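Local coordinates for photosystem II assembly protein Ycf48 (Thermosynechococcus elongatus, PDB 5OJ5) that probably assists early assembly of photosystem II and replacement of photodamaged D1, and binds the C-terminal extension of the D1 precursor through a seven-bladed beta-propeller, at residues L37-L42 against A291-Q296; R145-K148 against S154-M157; W70-G73 against T77-E80; G183-L188 against T214-H219. All blocks are in the same frame, centred on the assembly; numbering follows the deposited sequence.

Contact 1 of 4, residues L37-L42 against A291-Q296; sequences LAIPAL and ALLCSQ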
loop_
_atom_site.group_PDB
_atom_site.type_symbol
_atom_site.label_atom_id
_atom_site.label_comp_id
_atom_site.label_asym_id
_atom_site.label_seq_id
_atom_site.Cartn_x
_atom_site.Cartn_y
_atom_site.Cartn_z
ATOM N N LEU A 37 -27.599 9.341 -12.610
ATOM C CA LEU A 37 -26.434 8.457 -12.689
ATOM C C LEU A 37 -25.465 8.579 -11.515
ATOM O O LEU A 37 -24.539 7.769 -11.404
ATOM C CB LEU A 37 -25.697 8.619 -14.029
ATOM C CG LEU A 37 -24.802 7.479 -14.555
ATOM C CD1 LEU A 37 -25.626 6.403 -15.275
ATOM C CD2 LEU A 37 -23.726 8.025 -15.479
ATOM N N ALA A 38 -25.668 9.553 -10.629
ATOM C CA ALA A 38 -24.724 9.800 -9.548
ATOM C C ALA A 38 -25.053 8.965 -8.308
ATOM O O ALA A 38 -26.106 8.327 -8.206
ATOM C CB ALA A 38 -24.653 11.291 -9.211
ATOM N N ILE A 39 -24.099 8.928 -7.383
ATOM C CA ILE A 39 -24.356 8.395 -6.051
ATOM C C ILE A 39 -24.395 9.565 -5.092
ATOM O O ILE A 39 -23.974 10.685 -5.456
ATOM C CB ILE A 39 -23.313 7.346 -5.655
ATOM C CG1 ILE A 39 -21.910 7.951 -5.501
ATOM C CG2 ILE A 39 -23.310 6.215 -6.675
ATOM C CD1 ILE A 39 -20.948 6.964 -4.935
ATOM N N PRO A 40 -24.933 9.383 -3.883
ATOM C CA PRO A 40 -25.020 10.514 -2.965
ATOM C C PRO A 40 -23.638 11.034 -2.615
ATOM O O PRO A 40 -22.658 10.284 -2.604
ATOM C CB PRO A 40 -25.739 9.935 -1.736
ATOM C CG PRO A 40 -26.431 8.728 -2.218
ATOM C CD PRO A 40 -25.548 8.161 -3.301
ATOM N N ALA A 41 -23.583 12.337 -2.343
ATOM C CA ALA A 41 -22.371 12.991 -1.891
ATOM C C ALA A 41 -22.261 12.872 -0.382
ATOM O O ALA A 41 -23.218 13.190 0.333
ATOM C CB ALA A 41 -22.409 14.469 -2.265
ATOM N N LEU A 42 -21.072 12.510 0.085
ATOM C CA LEU A 42 -20.786 12.462 1.505
ATOM C C LEU A 42 -21.021 13.822 2.145
ATOM O O LEU A 42 -20.790 14.859 1.525
ATOM C CB LEU A 42 -19.309 12.077 1.661
ATOM C CG LEU A 42 -18.762 11.420 2.915
ATOM C CD1 LEU A 42 -19.496 10.129 3.214
ATOM C CD2 LEU A 42 -17.264 11.202 2.724
ATOM N N ALA A 291 -11.338 10.244 -8.000
ATOM C CA ALA A 291 -12.398 9.417 -7.443
ATOM C C ALA A 291 -12.049 8.946 -6.035
ATOM O O ALA A 291 -11.020 8.291 -5.817
ATOM C CB ALA A 291 -12.648 8.209 -8.353
ATOM N N LEU A 292 -12.933 9.242 -5.085
ATOM C CA LEU A 292 -12.748 8.809 -3.711
ATOM C C LEU A 292 -14.121 8.612 -3.109
ATOM O O LEU A 292 -14.910 9.568 -3.060
ATOM C CB LEU A 292 -11.929 9.818 -2.915
ATOM C CG LEU A 292 -11.599 9.396 -1.469
ATOM C CD1 LEU A 292 -10.744 8.136 -1.430
ATOM C CD2 LEU A 292 -10.878 10.521 -0.729
ATOM N N LEU A 293 -14.407 7.397 -2.642
ATOM C CA LEU A 293 -15.701 7.028 -2.121
ATOM C C LEU A 293 -15.544 6.480 -0.708
ATOM O O LEU A 293 -14.494 5.942 -0.334
ATOM C CB LEU A 293 -16.352 5.950 -2.981
ATOM C CG LEU A 293 -16.408 6.182 -4.505
ATOM C CD1 LEU A 293 -17.238 5.040 -5.152
ATOM C CD2 LEU A 293 -16.810 7.513 -4.961
ATOM N N CYS A 294 -16.635 6.586 0.058
ATOM C CA CYS A 294 -16.703 6.067 1.402
ATOM C C CYS A 294 -17.974 5.259 1.585
ATOM O O CYS A 294 -19.058 5.689 1.186
ATOM C CB CYS A 294 -16.650 7.195 2.425
ATOM S SG CYS A 294 -16.808 6.721 4.126
ATOM N N SER A 295 -17.828 4.108 2.221
ATOM C CA SER A 295 -18.959 3.319 2.681
ATOM C C SER A 295 -18.949 3.303 4.196
ATOM O O SER A 295 -17.900 3.087 4.823
ATOM C CB SER A 295 -18.823 1.894 2.141
ATOM O OG SER A 295 -19.837 1.079 2.745
ATOM N N GLN A 296 -20.112 3.498 4.799
ATOM C CA GLN A 296 -20.256 3.465 6.245
ATOM C C GLN A 296 -20.949 2.195 6.703
ATOM O O GLN A 296 -21.218 2.034 7.896
ATOM C CB GLN A 296 -20.977 4.744 6.737
ATOM C CG GLN A 296 -20.086 5.972 6.496
ATOM C CD GLN A 296 -20.741 7.290 6.781
ATOM O OE1 GLN A 296 -20.752 7.747 7.917
ATOM N NE2 GLN A 296 -21.243 7.945 5.739
#
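I39 and L42 reach from the N-terminal chain of the propeller onto L293 and C294 of one blade. Strand 292-295 is the third strand of that four-stranded antiparallel sheet. Residues 37-42 have no regular structure of their own; they pass beside the short edge strand 303-304, where L42 makes a backbone hydrogen bond with Q304. C294 bonds with Q303 of the same edge strand, so the two segments meet by side chains reaching past it, with no hydrogen bond directly between them and their touching parts running 70° apart.

The apolar contacts fall into two patches. In the first, I39 and L293 cross at about a right angle, and CD1 of I39 sits 4.2 Å from CD2 of L293, with L293 CD1 just as near. The CG1 branch of I39 lies between its backbone N and carbonyl carbon (chi1 66°), which sends CD1 in toward the strand. In the second, both methyls of L42 rest on one carbon of C294: CD2 is 4.1 Å from C294 CB, and CD1 is 4.2 Å from that same C294 CB. L42 is modelled in two conformers, and these distances belong to one of them. W284, on the neighbouring strand 283-287, packs against both L42 and C294.

One polar group joins in. At the exposed end of the contact, the amide of Q296 packs on L42 without bonding to it, its NE2 lying 3.8 Å from L42 CD1.

Contact 2 of 4, residues R145-K148 against S154-M157; sequences RLIK and SAEM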
loop_
_atom_site.group_PDB
_atom_site.type_symbol
_atom_site.label_atom_id
_atom_site.label_comp_id
_atom_site.label_asym_id
_atom_site.label_seq_id
_atom_site.Cartn_x
_atom_site.Cartn_y
_atom_site.Cartn_z
ATOM N N ARG A 145 10.322 -5.748 -3.328
ATOM C CA ARG A 145 9.038 -5.095 -3.507
ATOM C C ARG A 145 8.452 -4.592 -2.196
ATOM O O ARG A 145 7.792 -3.567 -2.180
ATOM C CB ARG A 145 8.059 -6.092 -4.204
ATOM C CG ARG A 145 6.644 -5.579 -4.338
ATOM C CD ARG A 145 6.540 -4.434 -5.238
ATOM N NE ARG A 145 5.151 -4.172 -5.531
ATOM C CZ ARG A 145 4.437 -4.812 -6.471
ATOM N NH1 ARG A 145 5.029 -5.651 -7.263
ATOM N NH2 ARG A 145 3.168 -4.547 -6.684
ATOM N N LEU A 146 8.615 -5.361 -1.111
ATOM C CA LEU A 146 7.966 -5.042 0.153
ATOM C C LEU A 146 8.911 -5.445 1.262
ATOM O O LEU A 146 9.532 -6.510 1.196
ATOM C CB LEU A 146 6.628 -5.822 0.261
ATOM C CG LEU A 146 5.846 -5.621 1.555
ATOM C CD1 LEU A 146 4.382 -5.835 1.254
ATOM C CD2 LEU A 146 6.233 -6.605 2.644
ATOM N N ILE A 147 8.985 -4.621 2.307
ATOM C CA ILE A 147 9.644 -5.009 3.552
ATOM C C ILE A 147 8.694 -4.710 4.679
ATOM O O ILE A 147 7.950 -3.719 4.647
ATOM C CB ILE A 147 10.998 -4.283 3.712
ATOM C CG1 ILE A 147 11.805 -4.857 4.880
ATOM C CG2 ILE A 147 10.864 -2.782 3.803
ATOM C CD1 ILE A 147 13.136 -5.128 4.701
ATOM N N LYS A 148 8.681 -5.598 5.671
ATOM C CA LYS A 148 7.870 -5.429 6.866
ATOM C C LYS A 148 8.771 -5.558 8.083
ATOM O O LYS A 148 9.377 -6.620 8.303
ATOM C CB LYS A 148 6.731 -6.450 6.899
ATOM C CG LYS A 148 5.933 -6.350 8.181
ATOM C CD LYS A 148 5.099 -5.070 8.241
ATOM C CE LYS A 148 4.209 -4.959 9.411
ATOM N NZ LYS A 148 3.482 -3.628 9.380
ATOM N N SER A 154 14.198 -8.183 13.467
ATOM C CA SER A 154 13.544 -9.083 12.532
ATOM C C SER A 154 12.771 -8.301 11.472
ATOM O O SER A 154 12.199 -7.237 11.736
ATOM C CB SER A 154 12.581 -9.994 13.291
ATOM O OG SER A 154 13.263 -11.010 14.041
ATOM N N ALA A 155 12.735 -8.872 10.267
ATOM C CA ALA A 155 11.972 -8.268 9.175
ATOM C C ALA A 155 11.693 -9.348 8.143
ATOM O O ALA A 155 12.398 -10.360 8.065
ATOM C CB ALA A 155 12.721 -7.117 8.528
ATOM N N GLU A 156 10.669 -9.120 7.334
ATOM C CA GLU A 156 10.381 -9.968 6.185
ATOM C C GLU A 156 10.368 -9.149 4.923
ATOM O O GLU A 156 9.946 -8.008 4.917
ATOM C CB GLU A 156 9.124 -10.688 6.352
ATOM C CG GLU A 156 7.959 -10.022 6.688
ATOM C CD GLU A 156 6.914 -11.017 7.207
ATOM O OE1 GLU A 156 5.754 -10.868 6.824
ATOM O OE2 GLU A 156 7.223 -11.984 7.962
ATOM N N MET A 157 10.855 -9.761 3.849
ATOM C CA MET A 157 10.985 -9.117 2.553
ATOM C C MET A 157 10.371 -9.998 1.471
ATOM O O MET A 157 10.539 -11.223 1.483
ATOM C CB MET A 157 12.504 -8.908 2.265
ATOM C CG MET A 157 12.750 -8.313 0.874
ATOM S SD MET A 157 14.406 -7.806 0.516
ATOM C CE MET A 157 15.336 -9.317 0.843
#
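K148 and E156 form a hydrogen-bonded pair of an antiparallel beta hairpin, strands 144-151 and 154-159, in one blade of the propeller. The K148 N-H reaches E156 O at 2.8 Å, nearly in line with the carbonyl, while E156 N returns a bond of 3.0 Å to K148 O. Their side chains leave the sheet on the same face and touch through their aliphatic parts, K148 CB lying 3.8 Å from E156 CG. A bend at chi2 (70°) carries the lysine chain off, and K148 packs on R190 of strand 187-190 in the next blade. With chi1 at 52° the glutamate sets CG beside K148 CB, and its extended chain carries the carboxylate onward.

M157 pairs with I147 on the other face, in a non-hydrogen-bonded position with 4.4 Å between M157 CA and I147 CA. Backbone CA-H...O contacts bring M157 CA to 3.3 Å from L146 O and I147 CA to 3.3 Å from E156 O. M157 CG, in the one of two conformers described, is 3.7 Å from L146 O. CD1 of I147 reaches along to A155 CB at 4.3 Å, and I147 also packs on W113 and V115 of the preceding blade. Just beyond, R145 and L146 both face I158 in a classic beta bulge.

The polar end of E156 is buried and finds its main partners in the following blade: OE1 forms a salt bridge with R190 NH2 and a hydrogen bond with Y196 OH. Such partners would be expected to favour the charged carboxylate, and they make this hairpin pair part of the seam between two blades.

Contact 3 of 4, residues W70-G73 against T77-E80; sequences WLVG and TLME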
loop_
_atom_site.group_PDB
_atom_site.type_symbol
_atom_site.label_atom_id
_atom_site.label_comp_id
_atom_site.label_asym_id
_atom_site.label_seq_id
_atom_site.Cartn_x
_atom_site.Cartn_y
_atom_site.Cartn_z
ATOM N N TRP A 70 7.976 8.646 8.076
ATOM C CA TRP A 70 8.770 8.717 6.857
ATOM C C TRP A 70 7.936 8.303 5.664
ATOM O O TRP A 70 7.091 7.397 5.769
ATOM C CB TRP A 70 10.002 7.784 6.967
ATOM C CG TRP A 70 11.028 8.256 7.962
ATOM C CD1 TRP A 70 11.022 8.046 9.299
ATOM C CD2 TRP A 70 12.174 9.046 7.675
ATOM N NE1 TRP A 70 12.106 8.691 9.882
ATOM C CE2 TRP A 70 12.844 9.272 8.891
ATOM C CE3 TRP A 70 12.718 9.555 6.495
ATOM C CZ2 TRP A 70 14.042 10.005 8.973
ATOM C CZ3 TRP A 70 13.939 10.254 6.604
ATOM C CH2 TRP A 70 14.568 10.450 7.817
ATOM N N LEU A 71 8.222 8.911 4.523
ATOM C CA LEU A 71 7.652 8.479 3.258
ATOM C C LEU A 71 8.774 8.325 2.237
ATOM O O LEU A 71 9.859 8.921 2.373
ATOM C CB LEU A 71 6.536 9.398 2.780
ATOM C CG LEU A 71 6.851 10.874 2.471
ATOM C CD1 LEU A 71 7.590 11.025 1.122
ATOM C CD2 LEU A 71 5.577 11.707 2.475
ATOM N N VAL A 72 8.502 7.491 1.229
ATOM C CA VAL A 72 9.496 7.160 0.224
ATOM C C VAL A 72 8.833 7.099 -1.144
ATOM O O VAL A 72 7.625 6.842 -1.265
ATOM C CB VAL A 72 10.224 5.821 0.503
ATOM C CG1 VAL A 72 10.922 5.860 1.838
ATOM C CG2 VAL A 72 9.265 4.628 0.429
ATOM N N GLY A 73 9.643 7.253 -2.198
ATOM C CA GLY A 73 9.113 7.070 -3.540
ATOM C C GLY A 73 10.171 7.043 -4.597
ATOM O O GLY A 73 11.326 6.650 -4.383
ATOM N N THR A 77 13.354 9.260 -3.429
ATOM C CA THR A 77 12.708 10.251 -2.565
ATOM C C THR A 77 12.502 9.711 -1.165
ATOM O O THR A 77 11.977 8.610 -0.982
ATOM C CB THR A 77 11.371 10.709 -3.157
ATOM O OG1 THR A 77 11.658 11.402 -4.379
ATOM C CG2 THR A 77 10.600 11.642 -2.233
ATOM N N LEU A 78 12.849 10.522 -0.175
ATOM C CA LEU A 78 12.756 10.182 1.234
ATOM C C LEU A 78 12.373 11.461 1.952
ATOM O O LEU A 78 13.052 12.491 1.777
ATOM C CB LEU A 78 14.135 9.730 1.684
ATOM C CG LEU A 78 14.295 9.287 3.118
ATOM C CD1 LEU A 78 13.389 8.091 3.467
ATOM C CD2 LEU A 78 15.741 8.923 3.452
ATOM N N MET A 79 11.296 11.453 2.756
ATOM C CA MET A 79 10.943 12.635 3.541
ATOM C C MET A 79 10.530 12.230 4.934
ATOM O O MET A 79 9.999 11.124 5.150
ATOM C CB MET A 79 9.821 13.453 2.919
ATOM C CG MET A 79 10.066 13.830 1.475
ATOM S SD MET A 79 8.930 15.139 0.986
ATOM C CE MET A 79 9.369 15.353 -0.714
ATOM N N GLU A 80 10.739 13.140 5.879
ATOM C CA GLU A 80 10.500 12.904 7.292
ATOM C C GLU A 80 9.489 13.925 7.802
ATOM O O GLU A 80 9.584 15.111 7.484
ATOM C CB GLU A 80 11.824 13.085 8.056
ATOM C CG GLU A 80 11.769 12.822 9.542
ATOM C CD GLU A 80 13.120 12.952 10.214
ATOM O OE1 GLU A 80 14.024 13.597 9.647
ATOM O OE2 GLU A 80 13.277 12.390 11.332
#
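This is a tight antiparallel beta hairpin, the middle two strands of a propeller blade, in which W70 of strand 69-73 lies over E80 of strand 77-81. In this non-hydrogen-bonded pair W70 CG is anti to its carbonyl carbon (chi1 -69°), which swings the indole across so that E80 CB sits 3.7 Å from the centroid of its six-membered ring, almost on the ring normal: a CH-pi contact over the face. Extended along the ring, E80 lays its carboxylate 23° from the indole plane, with E80 CD 3.3 Å from W70 CZ2. W70 NE1 bonds to G127 O, while E80 forms a salt bridge with R91 through OE1 and hydrogen bonds with H68 and Q129 through OE2.

The backbone ladder centres on L71 and M79, with L71 N to M79 O and M79 N to L71 O each 2.9 Å. Their side chains lie side by side on the face away from the indole. Next along, G73 N donates to T77 O at 3.0 Å; the return bond is weak. On the W70 face, L78 fills the angle between tryptophan and valine: its CD1 is 3.4 Å from W70 CE3 and 3.7 Å from V72 CG1.

Contact 4 of 4, residues G183-L188 against T214-H219; sequences GVMRNL and TAWEPH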
loop_
_atom_site.group_PDB
_atom_site.type_symbol
_atom_site.label_atom_id
_atom_site.label_comp_id
_atom_site.label_asym_id
_atom_site.label_seq_id
_atom_site.Cartn_x
_atom_site.Cartn_y
_atom_site.Cartn_z
ATOM N N GLY A 183 6.193 -14.826 -11.129
ATOM C CA GLY A 183 6.016 -13.740 -12.091
ATOM C C GLY A 183 5.794 -12.427 -11.379
ATOM O O GLY A 183 5.688 -12.357 -10.141
ATOM N N VAL A 184 5.834 -11.347 -12.145
ATOM C CA VAL A 184 5.804 -10.011 -11.544
ATOM C C VAL A 184 4.416 -9.706 -11.052
ATOM O O VAL A 184 3.487 -9.586 -11.827
ATOM C CB VAL A 184 6.315 -8.959 -12.544
ATOM C CG1 VAL A 184 6.308 -7.588 -11.882
ATOM C CG2 VAL A 184 7.759 -9.272 -13.028
ATOM N N MET A 185 4.266 -9.527 -9.770
ATOM C CA MET A 185 2.951 -9.308 -9.176
ATOM C C MET A 185 2.422 -7.935 -9.545
ATOM O O MET A 185 3.130 -6.939 -9.479
ATOM C CB MET A 185 3.132 -9.377 -7.646
ATOM C CG MET A 185 3.670 -10.704 -7.122
ATOM S SD MET A 185 4.011 -10.780 -5.387
ATOM C CE MET A 185 5.213 -9.505 -5.217
ATOM N N ARG A 186 1.143 -7.866 -9.888
ATOM C CA ARG A 186 0.466 -6.610 -10.153
ATOM C C ARG A 186 0.206 -5.816 -8.866
ATOM O O ARG A 186 0.187 -4.582 -8.877
ATOM C CB ARG A 186 -0.876 -6.918 -10.857
ATOM C CG ARG A 186 -1.613 -5.716 -11.353
ATOM C CD ARG A 186 -2.867 -6.147 -12.040
ATOM N NE ARG A 186 -3.443 -5.095 -12.849
ATOM C CZ ARG A 186 -3.299 -4.928 -14.167
ATOM N NH1 ARG A 186 -2.569 -5.732 -14.953
ATOM N NH2 ARG A 186 -3.914 -3.892 -14.728
ATOM N N ASN A 187 -0.004 -6.501 -7.754
ATOM C CA ASN A 187 -0.282 -5.879 -6.468
ATOM C C ASN A 187 -0.027 -6.942 -5.417
ATOM O O ASN A 187 -0.092 -8.142 -5.708
ATOM C CB ASN A 187 -1.714 -5.308 -6.384
ATOM C CG ASN A 187 -1.779 -3.837 -6.717
ATOM O OD1 ASN A 187 -0.988 -3.049 -6.203
ATOM N ND2 ASN A 187 -2.745 -3.439 -7.535
ATOM N N LEU A 188 0.249 -6.481 -4.195
ATOM C CA LEU A 188 0.605 -7.328 -3.070
ATOM C C LEU A 188 0.100 -6.661 -1.808
ATOM O O LEU A 188 0.361 -5.477 -1.603
ATOM C CB LEU A 188 2.138 -7.455 -3.016
ATOM C CG LEU A 188 2.732 -8.204 -1.837
ATOM C CD1 LEU A 188 2.332 -9.666 -1.818
ATOM C CD2 LEU A 188 4.255 -8.071 -1.837
ATOM N N THR A 214 5.229 -23.626 1.682
ATOM C CA THR A 214 6.498 -23.499 0.982
ATOM C C THR A 214 6.393 -22.850 -0.389
ATOM O O THR A 214 7.425 -22.625 -1.019
ATOM C CB THR A 214 7.216 -24.839 0.860
ATOM O OG1 THR A 214 6.426 -25.722 0.058
ATOM C CG2 THR A 214 7.448 -25.436 2.217
ATOM N N ALA A 215 5.189 -22.538 -0.850
ATOM C CA ALA A 215 4.979 -21.918 -2.143
ATOM C C ALA A 215 3.674 -21.148 -2.051
ATOM O O ALA A 215 2.832 -21.438 -1.201
ATOM C CB ALA A 215 4.870 -22.976 -3.253
ATOM N N TRP A 216 3.500 -20.204 -2.953
ATOM C CA TRP A 216 2.204 -19.535 -3.095
ATOM C C TRP A 216 1.160 -20.531 -3.597
ATOM O O TRP A 216 1.463 -21.449 -4.363
ATOM C CB TRP A 216 2.334 -18.416 -4.142
ATOM C CG TRP A 216 3.179 -17.248 -3.682
ATOM C CD1 TRP A 216 4.524 -17.140 -3.797
ATOM C CD2 TRP A 216 2.729 -16.057 -3.073
ATOM N NE1 TRP A 216 4.949 -15.931 -3.302
ATOM C CE2 TRP A 216 3.858 -15.249 -2.848
ATOM C CE3 TRP A 216 1.474 -15.562 -2.726
ATOM C CZ2 TRP A 216 3.755 -13.970 -2.304
ATOM C CZ3 TRP A 216 1.389 -14.281 -2.146
ATOM C CH2 TRP A 216 2.516 -13.511 -1.960
ATOM N N GLU A 217 -0.083 -20.303 -3.226
ATOM C CA GLU A 217 -1.214 -21.097 -3.698
ATOM C C GLU A 217 -2.015 -20.278 -4.694
ATOM O O GLU A 217 -2.552 -19.228 -4.306
ATOM C CB GLU A 217 -2.101 -21.456 -2.504
ATOM C CG GLU A 217 -3.356 -22.227 -2.855
ATOM C CD GLU A 217 -3.960 -22.888 -1.628
ATOM O OE1 GLU A 217 -4.694 -23.883 -1.793
ATOM O OE2 GLU A 217 -3.711 -22.407 -0.491
ATOM N N PRO A 218 -2.137 -20.700 -5.960
ATOM C CA PRO A 218 -2.928 -19.938 -6.936
ATOM C C PRO A 218 -4.412 -20.214 -6.768
ATOM O O PRO A 218 -4.832 -21.301 -6.351
ATOM C CB PRO A 218 -2.430 -20.489 -8.280
ATOM C CG PRO A 218 -2.032 -21.903 -7.976
ATOM C CD PRO A 218 -1.478 -21.868 -6.575
ATOM N N HIS A 219 -5.200 -19.218 -7.121
ATOM C CA HIS A 219 -6.661 -19.265 -7.063
ATOM C C HIS A 219 -7.196 -18.606 -8.335
ATOM O O HIS A 219 -6.750 -17.519 -8.703
ATOM C CB HIS A 219 -7.191 -18.474 -5.871
ATOM C CG HIS A 219 -6.652 -18.918 -4.569
ATOM N ND1 HIS A 219 -7.168 -19.965 -3.853
ATOM C CD2 HIS A 219 -5.586 -18.464 -3.874
ATOM C CE1 HIS A 219 -6.455 -20.111 -2.742
ATOM N NE2 HIS A 219 -5.510 -19.185 -2.725
#
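W216 points its six-membered ring across the blade at L188, whose CD1 meets the rim of the indole near the ring plane, 3.9 Å from W216 CH2. The two side chains cross at about a right angle, L188 CG standing anti to its backbone N (chi1 175°), which turns CD1 to the ring. M185 adds a Met-aromatic contact: its SD stands 5.1 Å from the centroid of the same ring, 38° off the normal, and is nearest the ring at CZ2, 4.4 Å from SD.

These residues come from far sides of one propeller blade. M185 lies in the loop leading into the first strand, 187-190, L188 is on that strand, and W216 comes just before the last, 217-220. The indole spans the strands between them, packing on Y196, A198 and S207. Residues 214-219 are part of the Arg-rich patch, so W216 is an apolar member of that region, turned inward.

M185 and L188 both pack on I158 of the preceding blade. W216 NE1 is hydrogen-bonded to G162 O. With its one polar atom satisfied there, the buried indole meets leucine at its rim and takes the sulfur at a slant, and the contact probably rests mainly on dispersion.

Overall arrangement
Contact 1 joins the N-terminal chain to a late blade, and the other three lie within the span of chain it encloses, in the order 3, 2, 4. Contacts 2 and 3 are hairpins of separate blades, with centres 17 Å apart, while contact 4 crosses the blade that follows contact 2. Those two touch: R145 NH1 lies 3.2 Å from M185 O, a probable hydrogen bond, and L146 packs on L188, joining adjacent blades. Contact 1 is about 35 Å from contact 2, centre to centre, on the opposite side of the chain's centre. Together they sample the ring: pairing within blades, packing between neighbours, and the N-terminal chain laid on the torus.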